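Local coordinates for GDSL-like protein (Roseburia intestinalis L1-82, PDB 6HFZ) that removes acetyl groups from acetylated mannans as a two-domain carbohydrate esterase of a gut bacterium, with an SGNH-hydrolase (GDSL-like) domain, at residues Ser41-Ser46 with Ile104-Val109; Leu139-Phe144 with Asn150-His155; Ile35-Gly40 with Cys54-Val59; Ile75-Gly80 with Val88-Ala93. All coordinates share one frame; numbering follows the deposited sequence.

Contact 1 of 4, residues Ser41-Ser46 with Ile104-Val109. With ACT (acetate ion), chain E.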
loop_
_atom_site.group_PDB
_atom_site.type_symbol
_atom_site.label_atom_id
_atom_site.label_comp_id
_atom_site.label_asym_id
_atom_site.label_seq_id
_atom_site.Cartn_x
_atom_site.Cartn_y
_atom_site.Cartn_z
ATOM N N SER A 41 -4.060 -1.613 -6.107
ATOM C CA SER A 41 -4.312 -1.533 -7.561
ATOM C C SER A 41 -5.433 -0.547 -7.904
ATOM O O SER A 41 -5.410 0.079 -8.966
ATOM C CB SER A 41 -4.659 -2.856 -8.136
ATOM O OG SER A 41 -5.833 -3.305 -7.530
ATOM N N ILE A 42 -6.382 -0.396 -6.984
ATOM C CA ILE A 42 -7.520 0.526 -7.221
ATOM C C ILE A 42 -6.984 1.955 -7.269
ATOM O O ILE A 42 -7.449 2.758 -8.086
ATOM C CB ILE A 42 -8.647 0.325 -6.191
ATOM C CG1 ILE A 42 -9.175 -1.106 -6.193
ATOM C CG2 ILE A 42 -9.754 1.358 -6.391
ATOM C CD1 ILE A 42 -10.168 -1.359 -5.095
ATOM N N THR A 43 -5.982 2.276 -6.441
ATOM C CA THR A 43 -5.317 3.579 -6.490
ATOM C C THR A 43 -4.475 3.682 -7.773
ATOM O O THR A 43 -4.485 4.720 -8.424
ATOM C CB THR A 43 -4.500 3.791 -5.205
ATOM O OG1 THR A 43 -5.381 3.871 -4.066
ATOM C CG2 THR A 43 -3.595 4.999 -5.249
ATOM N N GLN A 44 -3.675 2.652 -8.068
ATOM C CA GLN A 44 -2.831 2.655 -9.271
ATOM C C GLN A 44 -3.702 2.998 -10.489
ATOM O O GLN A 44 -3.262 3.789 -11.353
ATOM C CB GLN A 44 -2.122 1.301 -9.387
ATOM C CG GLN A 44 -1.238 1.172 -10.636
ATOM C CD GLN A 44 -1.995 0.942 -11.920
ATOM O OE1 GLN A 44 -3.003 0.233 -11.965
ATOM N NE2 GLN A 44 -1.494 1.543 -12.994
ATOM N N GLY A 45 -4.935 2.464 -10.497
ATOM C CA GLY A 45 -6.020 2.784 -11.458
ATOM C C GLY A 45 -6.752 1.602 -12.068
ATOM O O GLY A 45 -7.661 1.803 -12.887
ATOM N N SER A 46 -6.399 0.359 -11.715
ATOM C CA SER A 46 -7.179 -0.797 -12.218
ATOM C C SER A 46 -8.631 -0.655 -11.785
ATOM O O SER A 46 -8.869 -0.309 -10.630
ATOM C CB SER A 46 -6.607 -2.093 -11.668
ATOM O OG SER A 46 -5.228 -2.212 -11.974
ATOM N N ILE A 104 -3.938 10.705 0.174
ATOM C CA ILE A 104 -4.951 9.640 0.375
ATOM C C ILE A 104 -4.238 8.315 0.618
ATOM O O ILE A 104 -3.290 7.943 -0.151
ATOM C CB ILE A 104 -5.914 9.554 -0.817
ATOM C CG1 ILE A 104 -7.009 10.609 -0.639
ATOM C CG2 ILE A 104 -6.499 8.119 -0.962
ATOM C CD1 ILE A 104 -7.902 10.822 -1.835
ATOM N N ILE A 105 -4.676 7.625 1.670
ATOM C CA ILE A 105 -4.186 6.326 1.976
ATOM C C ILE A 105 -5.310 5.306 1.744
ATOM O O ILE A 105 -6.376 5.427 2.311
ATOM C CB ILE A 105 -3.649 6.260 3.411
ATOM C CG1 ILE A 105 -2.441 7.167 3.629
ATOM C CG2 ILE A 105 -3.327 4.822 3.767
ATOM C CD1 ILE A 105 -1.998 7.231 5.036
ATOM N N GLU A 106 -5.055 4.286 0.921
ATOM C CA GLU A 106 -6.113 3.432 0.392
ATOM C C GLU A 106 -5.633 1.977 0.350
ATOM O O GLU A 106 -5.098 1.522 -0.687
ATOM C CB GLU A 106 -6.465 3.966 -0.998
ATOM C CG GLU A 106 -7.659 3.334 -1.684
ATOM C CD GLU A 106 -7.453 1.966 -2.300
ATOM O OE1 GLU A 106 -8.094 1.002 -1.773
ATOM O OE2 GLU A 106 -6.619 1.835 -3.258
ATOM N N PHE A 107 -5.831 1.261 1.468
ATOM C CA PHE A 107 -5.342 -0.115 1.617
ATOM C C PHE A 107 -6.421 -1.049 2.197
ATOM O O PHE A 107 -6.126 -2.176 2.573
ATOM C CB PHE A 107 -4.082 -0.162 2.494
ATOM C CG PHE A 107 -2.818 0.278 1.808
ATOM C CD1 PHE A 107 -2.322 -0.431 0.707
ATOM C CD2 PHE A 107 -2.154 1.425 2.205
ATOM C CE1 PHE A 107 -1.131 -0.053 0.093
ATOM C CE2 PHE A 107 -1.019 1.853 1.516
ATOM C CZ PHE A 107 -0.485 1.093 0.500
ATOM N N SER A 108 -7.664 -0.558 2.351
ATOM C CA SER A 108 -8.700 -1.326 3.073
ATOM C C SER A 108 -9.256 -2.543 2.311
ATOM O O SER A 108 -10.003 -3.328 2.943
ATOM C CB SER A 108 -9.823 -0.398 3.558
ATOM O OG SER A 108 -9.257 0.686 4.292
ATOM N N VAL A 109 -8.898 -2.769 1.022
ATOM C CA VAL A 109 -9.220 -4.040 0.378
ATOM C C VAL A 109 -7.935 -4.740 -0.077
ATOM O O VAL A 109 -7.963 -5.645 -0.975
ATOM C CB VAL A 109 -10.212 -3.888 -0.781
ATOM C CG1 VAL A 109 -11.608 -3.520 -0.265
ATOM C CG2 VAL A 109 -9.765 -2.892 -1.842
HETATM C C ACT E . -5.536 -4.808 -5.542
HETATM O O ACT E . -5.660 -5.743 -6.394
HETATM O OXT ACT E . -4.448 -4.309 -5.240
HETATM C CH3 ACT E . -6.723 -4.247 -4.828
HETATM O O HOH W 1 -6.279 -0.812 -4.038
#
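Thr43 hands its hydroxyl to the buried carboxylate of Glu106, OG1 lying 2.5 Å from OE2, tying helix 41-44 to the end of strand 102-106. The side chains slide past each other in opposite directions, and OE2 receives the proton on its anti lone pair, away from OE1. Glu106 CG points opposite the backbone N (chi1 -173°) and the chain bends at chi2, which turns the carboxylate back toward the short helix. Here the packing is close: OG1 also rests against CB of Glu106 at 3.3 Å and is hydrogen-bonded to Tyr55 OH, while Asn142 ND2 holds OE1, so both carboxylate oxygens are engaged. One apolar contact adds to this, Ile42 CD1 meeting Val109 CG2 at 3.6 Å, the side chains crossed at about a right angle. Toward the pocket the fit is looser and water-mediated: one water accepts from Ile42 N at 3.0 Å and donates to Glu106 OE2. With an alanine at Glu106, the Thr43 hydroxyl and this water would probably lose OE2, and Asn142 ND2 its partner OE1. Beyond it an acetate, probably from the crystallisation liquor, accepts from Ser41 N at OXT (2.9 Å) and is held by Gly81 N, Asn110 ND2 and His193 NE2. Ser41, with His193 nearby, is consistent with the nucleophile of an SGNH hydrolase, and Gly81 N and Asn110 ND2 with its oxyanion hole.

Contact 2 of 4, residues Leu139-Phe144 with Asn150-His155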
loop_
_atom_site.group_PDB
_atom_site.type_symbol
_atom_site.label_atom_id
_atom_site.label_comp_id
_atom_site.label_asym_id
_atom_site.label_seq_id
_atom_site.Cartn_x
_atom_site.Cartn_y
_atom_site.Cartn_z
ATOM N N LEU A 139 -8.170 9.081 4.762
ATOM C CA LEU A 139 -8.206 7.633 4.577
ATOM C C LEU A 139 -9.376 7.304 3.649
ATOM O O LEU A 139 -10.480 7.899 3.756
ATOM C CB LEU A 139 -8.333 6.918 5.925
ATOM C CG LEU A 139 -7.307 7.282 6.992
ATOM C CD1 LEU A 139 -7.427 6.367 8.172
ATOM C CD2 LEU A 139 -5.878 7.222 6.484
ATOM N N VAL A 140 -9.141 6.399 2.691
ATOM C CA VAL A 140 -10.218 5.969 1.830
ATOM C C VAL A 140 -10.387 4.450 1.961
ATOM O O VAL A 140 -9.436 3.680 1.847
ATOM C CB VAL A 140 -9.948 6.386 0.367
ATOM C CG1 VAL A 140 -10.914 5.726 -0.605
ATOM C CG2 VAL A 140 -9.986 7.902 0.186
ATOM N N HIS A 141 -11.617 4.003 2.213
ATOM C CA HIS A 141 -11.931 2.582 2.413
ATOM C C HIS A 141 -12.782 2.052 1.251
ATOM O O HIS A 141 -13.984 2.329 1.207
ATOM C CB HIS A 141 -12.708 2.370 3.739
ATOM C CG HIS A 141 -12.125 3.001 4.970
ATOM N ND1 HIS A 141 -10.877 2.647 5.468
ATOM C CD2 HIS A 141 -12.583 3.973 5.789
ATOM C CE1 HIS A 141 -10.605 3.388 6.543
ATOM N NE2 HIS A 141 -11.624 4.184 6.766
ATOM N N ASN A 142 -12.170 1.283 0.328
ATOM C CA ASN A 142 -12.890 0.562 -0.727
ATOM C C ASN A 142 -13.545 -0.667 -0.088
ATOM O O ASN A 142 -13.450 -0.846 1.155
ATOM C CB ASN A 142 -11.952 0.262 -1.889
ATOM C CG ASN A 142 -11.804 1.474 -2.791
ATOM O OD1 ASN A 142 -12.800 1.964 -3.319
ATOM N ND2 ASN A 142 -10.597 2.002 -2.929
ATOM N N VAL A 143 -14.291 -1.430 -0.890
ATOM C CA VAL A 143 -15.033 -2.567 -0.376
ATOM C C VAL A 143 -15.025 -3.672 -1.448
ATOM O O VAL A 143 -15.015 -3.381 -2.654
ATOM C CB VAL A 143 -16.461 -2.099 0.004
ATOM C CG1 VAL A 143 -17.255 -1.728 -1.253
ATOM C CG2 VAL A 143 -17.223 -3.111 0.842
ATOM N N PHE A 144 -15.111 -4.936 -1.019
ATOM C CA PHE A 144 -15.352 -6.069 -1.877
ATOM C C PHE A 144 -16.857 -6.114 -2.199
ATOM O O PHE A 144 -17.662 -6.094 -1.279
ATOM C CB PHE A 144 -14.927 -7.351 -1.157
ATOM C CG PHE A 144 -13.455 -7.635 -1.212
ATOM C CD1 PHE A 144 -12.934 -8.341 -2.285
ATOM C CD2 PHE A 144 -12.600 -7.165 -0.233
ATOM C CE1 PHE A 144 -11.584 -8.631 -2.343
ATOM C CE2 PHE A 144 -11.242 -7.439 -0.308
ATOM C CZ PHE A 144 -10.744 -8.160 -1.363
ATOM N N ASN A 150 -14.346 -5.470 4.052
ATOM C CA ASN A 150 -13.096 -4.715 3.939
ATOM C C ASN A 150 -12.388 -4.730 5.300
ATOM O O ASN A 150 -12.864 -5.372 6.219
ATOM C CB ASN A 150 -13.329 -3.298 3.402
ATOM C CG ASN A 150 -14.041 -2.388 4.385
ATOM O OD1 ASN A 150 -14.167 -2.722 5.567
ATOM N ND2 ASN A 150 -14.541 -1.249 3.908
ATOM N N ALA A 151 -11.237 -4.047 5.406
ATOM C CA ALA A 151 -10.462 -4.006 6.612
ATOM C C ALA A 151 -10.686 -2.681 7.358
ATOM O O ALA A 151 -9.908 -2.283 8.184
ATOM C CB ALA A 151 -9.003 -4.265 6.293
ATOM N N GLN A 152 -11.828 -2.027 7.108
ATOM C CA GLN A 152 -12.129 -0.731 7.713
ATOM C C GLN A 152 -12.324 -0.863 9.240
ATOM O O GLN A 152 -12.148 0.138 9.941
ATOM C CB GLN A 152 -13.365 -0.133 7.042
ATOM C CG GLN A 152 -13.806 1.229 7.551
ATOM C CD GLN A 152 -15.021 1.706 6.788
ATOM O OE1 GLN A 152 -15.277 1.285 5.646
ATOM N NE2 GLN A 152 -15.778 2.606 7.399
ATOM N N LEU A 153 -12.636 -2.054 9.771
ATOM C CA LEU A 153 -12.742 -2.185 11.218
ATOM C C LEU A 153 -11.381 -1.824 11.834
ATOM O O LEU A 153 -11.301 -1.117 12.833
ATOM C CB LEU A 153 -13.114 -3.604 11.619
ATOM C CG LEU A 153 -13.243 -3.810 13.125
ATOM C CD1 LEU A 153 -14.470 -3.103 13.672
ATOM C CD2 LEU A 153 -13.271 -5.277 13.488
HETATM N N MSE A 154 -10.316 -2.366 11.245
HETATM C CA MSE A 154 -8.961 -2.106 11.726
HETATM C C MSE A 154 -8.523 -0.692 11.390
HETATM O O MSE A 154 -8.000 0.044 12.234
HETATM C CB MSE A 154 -7.906 -3.112 11.209
HETATM C CG MSE A 154 -8.174 -4.561 11.497
HETATM SE SE MSE A 154 -8.132 -4.926 13.438
HETATM C CE MSE A 154 -10.092 -5.011 13.553
ATOM N N HIS A 155 -8.711 -0.302 10.128
ATOM C CA HIS A 155 -8.230 0.986 9.667
ATOM C C HIS A 155 -8.947 2.156 10.361
ATOM O O HIS A 155 -8.351 3.234 10.608
ATOM C CB HIS A 155 -8.294 1.041 8.157
ATOM C CG HIS A 155 -7.376 0.055 7.514
ATOM N ND1 HIS A 155 -7.458 -0.244 6.160
ATOM C CD2 HIS A 155 -6.338 -0.653 8.007
ATOM C CE1 HIS A 155 -6.512 -1.141 5.882
ATOM N NE2 HIS A 155 -5.783 -1.374 6.978
#
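A strand-to-helix turn of a beta-alpha-beta unit is closed where His141, ending strand 136-141, lies against Gln152, the first residue of helix 152-161. The imidazole and the Gln152 amide are stacked, their planes 13° apart, and CG of Gln152 makes a CH-pi contact over the centre of the ring, 3.5 Å from its centroid. Gln152 is stretched out, its CG trans to the main-chain nitrogen (chi1 -179°), which carries the amide on across His141 until OE1 is 3.4 Å from His141 CB. CB of His155 approaches the same ring obliquely, 3.7 Å from CE1, and Ser108 OG bonds to ND1 of both histidines. The unit continues into strand 166-168, whose Ser168 OG is a further partner of Gln152 OE1. Ahead of the helix, Asn150 forms an Asx turn: its OD1 accepts from Gln152 N at 2.9 Å, the donor standing well above the carbonyl plane. The other end of that amide spans the contact, since ND2 donates to Asn142 O (3.0 Å), which lies close to the amide plane, and also to Gln152 OE1 (3.2 Å), there on a lone pair. Replacing Asn150 by an alanine is likely to deprive Gln152 N and Asn142 O of these partners and to leave the Gln152 amide less firmly held. Two residues earlier in the strand, Leu139 CD1 reaches His155 O at 4.1 Å.

Contact 3 of 4, residues Ile35-Gly40 with Cys54-Val59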
loop_
_atom_site.group_PDB
_atom_site.type_symbol
_atom_site.label_atom_id
_atom_site.label_comp_id
_atom_site.label_asym_id
_atom_site.label_seq_id
_atom_site.Cartn_x
_atom_site.Cartn_y
_atom_site.Cartn_z
ATOM N N ILE A 35 -0.470 16.701 -4.732
ATOM C CA ILE A 35 -1.631 15.892 -4.390
ATOM C C ILE A 35 -1.258 14.417 -4.606
ATOM O O ILE A 35 -1.044 14.035 -5.767
ATOM C CB ILE A 35 -2.807 16.322 -5.289
ATOM C CG1 ILE A 35 -3.081 17.835 -5.230
ATOM C CG2 ILE A 35 -4.064 15.504 -4.982
ATOM C CD1 ILE A 35 -3.408 18.388 -3.857
ATOM N N ALA A 36 -1.197 13.613 -3.526
ATOM C CA ALA A 36 -0.663 12.290 -3.616
ATOM C C ALA A 36 -1.672 11.226 -3.171
ATOM O O ALA A 36 -2.572 11.476 -2.396
ATOM C CB ALA A 36 0.603 12.199 -2.830
ATOM N N PHE A 37 -1.394 10.011 -3.626
ATOM C CA PHE A 37 -2.218 8.833 -3.357
ATOM C C PHE A 37 -1.321 7.619 -3.145
ATOM O O PHE A 37 -0.480 7.354 -3.967
ATOM C CB PHE A 37 -3.128 8.547 -4.551
ATOM C CG PHE A 37 -3.959 9.720 -4.986
ATOM C CD1 PHE A 37 -3.407 10.724 -5.768
ATOM C CD2 PHE A 37 -5.310 9.808 -4.657
ATOM C CE1 PHE A 37 -4.165 11.797 -6.180
ATOM C CE2 PHE A 37 -6.041 10.924 -5.011
ATOM C CZ PHE A 37 -5.475 11.899 -5.791
ATOM N N LEU A 38 -1.510 6.910 -2.013
ATOM C CA LEU A 38 -0.750 5.733 -1.669
ATOM C C LEU A 38 -1.758 4.607 -1.402
ATOM O O LEU A 38 -2.629 4.714 -0.583
ATOM C CB LEU A 38 0.141 6.015 -0.455
ATOM C CG LEU A 38 1.058 4.864 -0.012
ATOM C CD1 LEU A 38 2.232 4.747 -0.957
ATOM C CD2 LEU A 38 1.550 5.088 1.416
ATOM N N GLY A 39 -1.608 3.525 -2.128
ATOM C CA GLY A 39 -2.575 2.464 -2.093
ATOM C C GLY A 39 -2.185 1.305 -2.985
ATOM O O GLY A 39 -1.051 1.260 -3.474
ATOM N N GLY A 40 -3.131 0.352 -3.153
ATOM C CA GLY A 40 -3.051 -0.840 -4.025
ATOM C C GLY A 40 -3.518 -0.584 -5.451
ATOM O O GLY A 40 -3.391 0.536 -5.962
ATOM N N CYS A 54 -9.378 7.036 -13.572
ATOM C CA CYS A 54 -9.339 6.369 -12.267
ATOM C C CYS A 54 -9.735 7.385 -11.190
ATOM O O CYS A 54 -9.715 8.589 -11.424
ATOM C CB CYS A 54 -7.984 5.742 -11.972
ATOM S SG CYS A 54 -6.611 6.884 -11.696
ATOM N N TYR A 55 -10.075 6.890 -9.990
ATOM C CA TYR A 55 -10.616 7.756 -8.932
ATOM C C TYR A 55 -9.556 8.810 -8.586
ATOM O O TYR A 55 -9.888 9.939 -8.310
ATOM C CB TYR A 55 -11.105 6.943 -7.721
ATOM C CG TYR A 55 -10.061 6.689 -6.668
ATOM C CD1 TYR A 55 -9.700 7.682 -5.790
ATOM C CD2 TYR A 55 -9.456 5.449 -6.532
ATOM C CE1 TYR A 55 -8.712 7.492 -4.844
ATOM C CE2 TYR A 55 -8.479 5.232 -5.576
ATOM C CZ TYR A 55 -8.074 6.272 -4.756
ATOM O OH TYR A 55 -7.042 6.108 -3.863
ATOM N N ALA A 56 -8.266 8.408 -8.536
ATOM C CA ALA A 56 -7.192 9.276 -8.114
ATOM C C ALA A 56 -7.093 10.510 -9.029
ATOM O O ALA A 56 -7.020 11.622 -8.559
ATOM C CB ALA A 56 -5.868 8.530 -8.016
ATOM N N TYR A 57 -7.202 10.278 -10.335
ATOM C CA TYR A 57 -7.094 11.398 -11.284
ATOM C C TYR A 57 -8.355 12.263 -11.182
ATOM O O TYR A 57 -8.277 13.491 -11.284
ATOM C CB TYR A 57 -6.782 10.849 -12.664
ATOM C CG TYR A 57 -6.154 11.890 -13.555
ATOM C CD1 TYR A 57 -4.795 12.141 -13.545
ATOM C CD2 TYR A 57 -6.965 12.677 -14.351
ATOM C CE1 TYR A 57 -4.239 13.127 -14.342
ATOM C CE2 TYR A 57 -6.432 13.684 -15.130
ATOM C CZ TYR A 57 -5.072 13.901 -15.133
ATOM O OH TYR A 57 -4.577 14.863 -15.973
ATOM N N HIS A 58 -9.511 11.640 -10.909
ATOM C CA HIS A 58 -10.742 12.405 -10.699
ATOM C C HIS A 58 -10.608 13.334 -9.493
ATOM O O HIS A 58 -11.053 14.487 -9.524
ATOM C CB HIS A 58 -11.986 11.520 -10.563
ATOM C CG HIS A 58 -12.530 10.896 -11.819
ATOM N ND1 HIS A 58 -12.917 11.624 -12.951
ATOM C CD2 HIS A 58 -12.860 9.618 -12.088
ATOM C CE1 HIS A 58 -13.429 10.794 -13.855
ATOM N NE2 HIS A 58 -13.437 9.565 -13.346
ATOM N N VAL A 59 -9.984 12.859 -8.406
ATOM C CA VAL A 59 -9.805 13.689 -7.254
ATOM C C VAL A 59 -8.813 14.807 -7.602
ATOM O O VAL A 59 -8.935 15.941 -7.114
ATOM C CB VAL A 59 -9.327 12.856 -6.061
ATOM C CG1 VAL A 59 -8.796 13.693 -4.921
ATOM C CG2 VAL A 59 -10.418 11.919 -5.600
#
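Phe37 of strand 32-39 packs on Ala56 and Val59 of helix 55-66, a strand-helix layer of the alpha/beta/alpha sandwich that SGNH hydrolases share. Strand 35-39 and helix 55-59 run nearly antiparallel, their directions 160° apart and their axes 9.5 Å apart at closest approach, and no hydrogen bond joins the two segments. The main interaction is a CH-pi contact: CB of Ala56 sits over the centre of the Phe37 ring, 3.7 Å from its centroid and 11° off the ring normal. The small methyl lets the helix lie close, so the aromatic face rests almost on the helix backbone. Other apolar contacts come next. Val59, one turn further on, brings CG1 up near the plane of the ring, 3.9 Å from CZ. Tyr55 meets the Phe37 ring obliquely, CE1 being 4.1 Å from Phe37 CD2. The phenyl reaches the helix because CG is anti to the carbonyl carbon and beside the backbone N (chi1 -53°), which carries the ring off the strand. Polar bonds are made by Tyr55 to residues outside the two segments: OH to Thr43 OG1, and N to His199 ND1, so the tyrosine also binds the neighbouring short helix 41-44 and helix 196-215. On the sheet side Ile104 touches Phe37 as well as Tyr55. At the far end of the ring, CZ of Phe37 lies 3.2 Å from the carbonyl O of Ala56.

Contact 4 of 4, residues Ile75-Gly80 with Val88-Ala93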
loop_
_atom_site.group_PDB
_atom_site.type_symbol
_atom_site.label_atom_id
_atom_site.label_comp_id
_atom_site.label_asym_id
_atom_site.label_seq_id
_atom_site.Cartn_x
_atom_site.Cartn_y
_atom_site.Cartn_z
ATOM N N ILE A 75 0.679 12.839 -7.885
ATOM C CA ILE A 75 1.584 11.798 -7.419
ATOM C C ILE A 75 0.783 10.520 -7.137
ATOM O O ILE A 75 0.102 10.475 -6.136
ATOM C CB ILE A 75 2.360 12.253 -6.175
ATOM C CG1 ILE A 75 3.155 13.531 -6.450
ATOM C CG2 ILE A 75 3.251 11.147 -5.611
ATOM C CD1 ILE A 75 3.274 14.349 -5.208
ATOM N N ASN A 76 0.864 9.549 -8.055
ATOM C CA ASN A 76 0.163 8.277 -7.913
ATOM C C ASN A 76 1.176 7.215 -7.530
ATOM O O ASN A 76 1.889 6.741 -8.384
ATOM C CB ASN A 76 -0.625 7.859 -9.145
ATOM C CG ASN A 76 -1.531 6.690 -8.823
ATOM O OD1 ASN A 76 -1.137 5.786 -8.086
ATOM N ND2 ASN A 76 -2.747 6.732 -9.340
ATOM N N ALA A 77 1.155 6.847 -6.241
ATOM C CA ALA A 77 2.079 5.890 -5.643
ATOM C C ALA A 77 1.358 4.567 -5.351
ATOM O O ALA A 77 1.716 3.841 -4.421
ATOM C CB ALA A 77 2.685 6.458 -4.400
ATOM N N GLY A 78 0.331 4.251 -6.132
ATOM C CA GLY A 78 -0.348 2.949 -6.073
ATOM C C GLY A 78 0.501 1.833 -6.683
ATOM O O GLY A 78 1.142 2.045 -7.732
ATOM N N ILE A 79 0.485 0.656 -6.044
ATOM C CA ILE A 79 1.127 -0.522 -6.579
ATOM C C ILE A 79 0.169 -1.687 -6.352
ATOM O O ILE A 79 -0.164 -1.965 -5.228
ATOM C CB ILE A 79 2.510 -0.804 -5.951
ATOM C CG1 ILE A 79 3.519 0.341 -6.090
ATOM C CG2 ILE A 79 3.071 -2.104 -6.515
ATOM C CD1 ILE A 79 4.834 0.088 -5.396
ATOM N N GLY A 80 -0.268 -2.319 -7.446
ATOM C CA GLY A 80 -1.255 -3.368 -7.376
ATOM C C GLY A 80 -0.829 -4.552 -6.545
ATOM O O GLY A 80 0.328 -5.022 -6.625
ATOM N N VAL A 88 4.426 1.177 4.321
ATOM C CA VAL A 88 5.286 1.835 5.335
ATOM C C VAL A 88 6.770 1.713 4.956
ATOM O O VAL A 88 7.537 2.684 5.178
ATOM C CB VAL A 88 4.985 1.364 6.782
ATOM C CG1 VAL A 88 5.298 -0.100 6.931
ATOM C CG2 VAL A 88 5.703 2.208 7.829
ATOM N N ALA A 89 7.189 0.612 4.350
ATOM C CA ALA A 89 8.611 0.385 3.934
ATOM C C ALA A 89 8.987 1.190 2.691
ATOM O O ALA A 89 10.151 1.412 2.537
ATOM C CB ALA A 89 8.840 -1.068 3.628
ATOM N N ARG A 90 8.034 1.502 1.801
ATOM C CA ARG A 90 8.294 2.237 0.561
ATOM C C ARG A 90 7.890 3.720 0.674
ATOM O O ARG A 90 8.084 4.480 -0.284
ATOM C CB ARG A 90 7.629 1.560 -0.634
ATOM C CG ARG A 90 6.126 1.743 -0.752
ATOM C CD ARG A 90 5.513 0.742 -1.670
ATOM N NE ARG A 90 4.066 0.878 -1.787
ATOM C CZ ARG A 90 3.408 1.730 -2.560
ATOM N NH1 ARG A 90 4.072 2.636 -3.264
ATOM N NH2 ARG A 90 2.077 1.629 -2.654
ATOM N N ALA A 91 7.344 4.130 1.817
ATOM C CA ALA A 91 6.710 5.450 1.907
ATOM C C ALA A 91 7.745 6.556 1.635
ATOM O O ALA A 91 7.462 7.496 0.901
ATOM C CB ALA A 91 6.019 5.642 3.245
ATOM N N GLU A 92 8.952 6.423 2.199
ATOM C CA GLU A 92 10.004 7.460 2.014
ATOM C C GLU A 92 10.335 7.654 0.526
ATOM O O GLU A 92 10.292 8.784 -0.000
ATOM C CB GLU A 92 11.267 7.066 2.792
ATOM C CG GLU A 92 11.248 7.506 4.237
ATOM C CD GLU A 92 11.137 9.014 4.470
ATOM O OE1 GLU A 92 10.709 9.392 5.589
ATOM O OE2 GLU A 92 11.468 9.812 3.543
ATOM N N ALA A 93 10.679 6.561 -0.162
ATOM C CA ALA A 93 11.074 6.641 -1.563
ATOM C C ALA A 93 9.921 7.050 -2.493
ATOM O O ALA A 93 10.091 7.865 -3.383
ATOM C CB ALA A 93 11.650 5.331 -2.037
#
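Arg90 reaches across from helix 84-96 to grip the carbonyl oxygen of Ala77, both terminal nitrogens donating end-on to the same atom. NH2 and NH1 each lie 2.9 Å from Ala77 O, and the acceptor is only 2° out of the guanidinium plane. The two N-H bonds are similarly bent, at 144° and 143°, as expected when one atom takes both; NH2 approaches nearly along the C=O axis, whereas NH1 is tilted from the carbonyl plane. The side chain covers the gap by running straight from CG to NE, though CG starts in the tight place between the backbone N and the carbonyl carbon. Ala77 lies on strand 71-78, the outermost strand of the parallel part of the central sheet, so the arginine links this edge to helix 84-96 in the alpha/beta fold. NH1 has a further partner, a salt bridge to Asp94, and Phe86 makes a cation-pi contact with the guanidinium. Over one face of the group comes Ile79, its CD1 3.4 Å from NH1 and offset toward the rim, the two side chains arriving from opposite directions. The backbone here has its own polar closure: Asn76 OD1 accepts from Gly78 N at 2.9 Å, an Asx turn, while its ND2 is used by Thr43 O and Tyr74 OH.

Following the chain from the N terminus, the first segment met is on strand 32-39, which leads straight into helix 41-44. Contact 3 closes a short loop from that strand to helix 55-66, and contact 1 opens before it closes, so the two cross. Contact 4 joins strand 71-78 to helix 84-96 and lies wholly within the longer loop that contact 1 completes on strand 102-106. Contact 2 follows in series, joining strand 136-141 to helix 152-161. All four reach one sheet: Phe37 O bonds to Ala77 N between contacts 3 and 4, Ile104 O to Leu38 N between contacts 1 and 3. Contacts 2 and 4 lie farthest apart, their centres about 18 Å from each other.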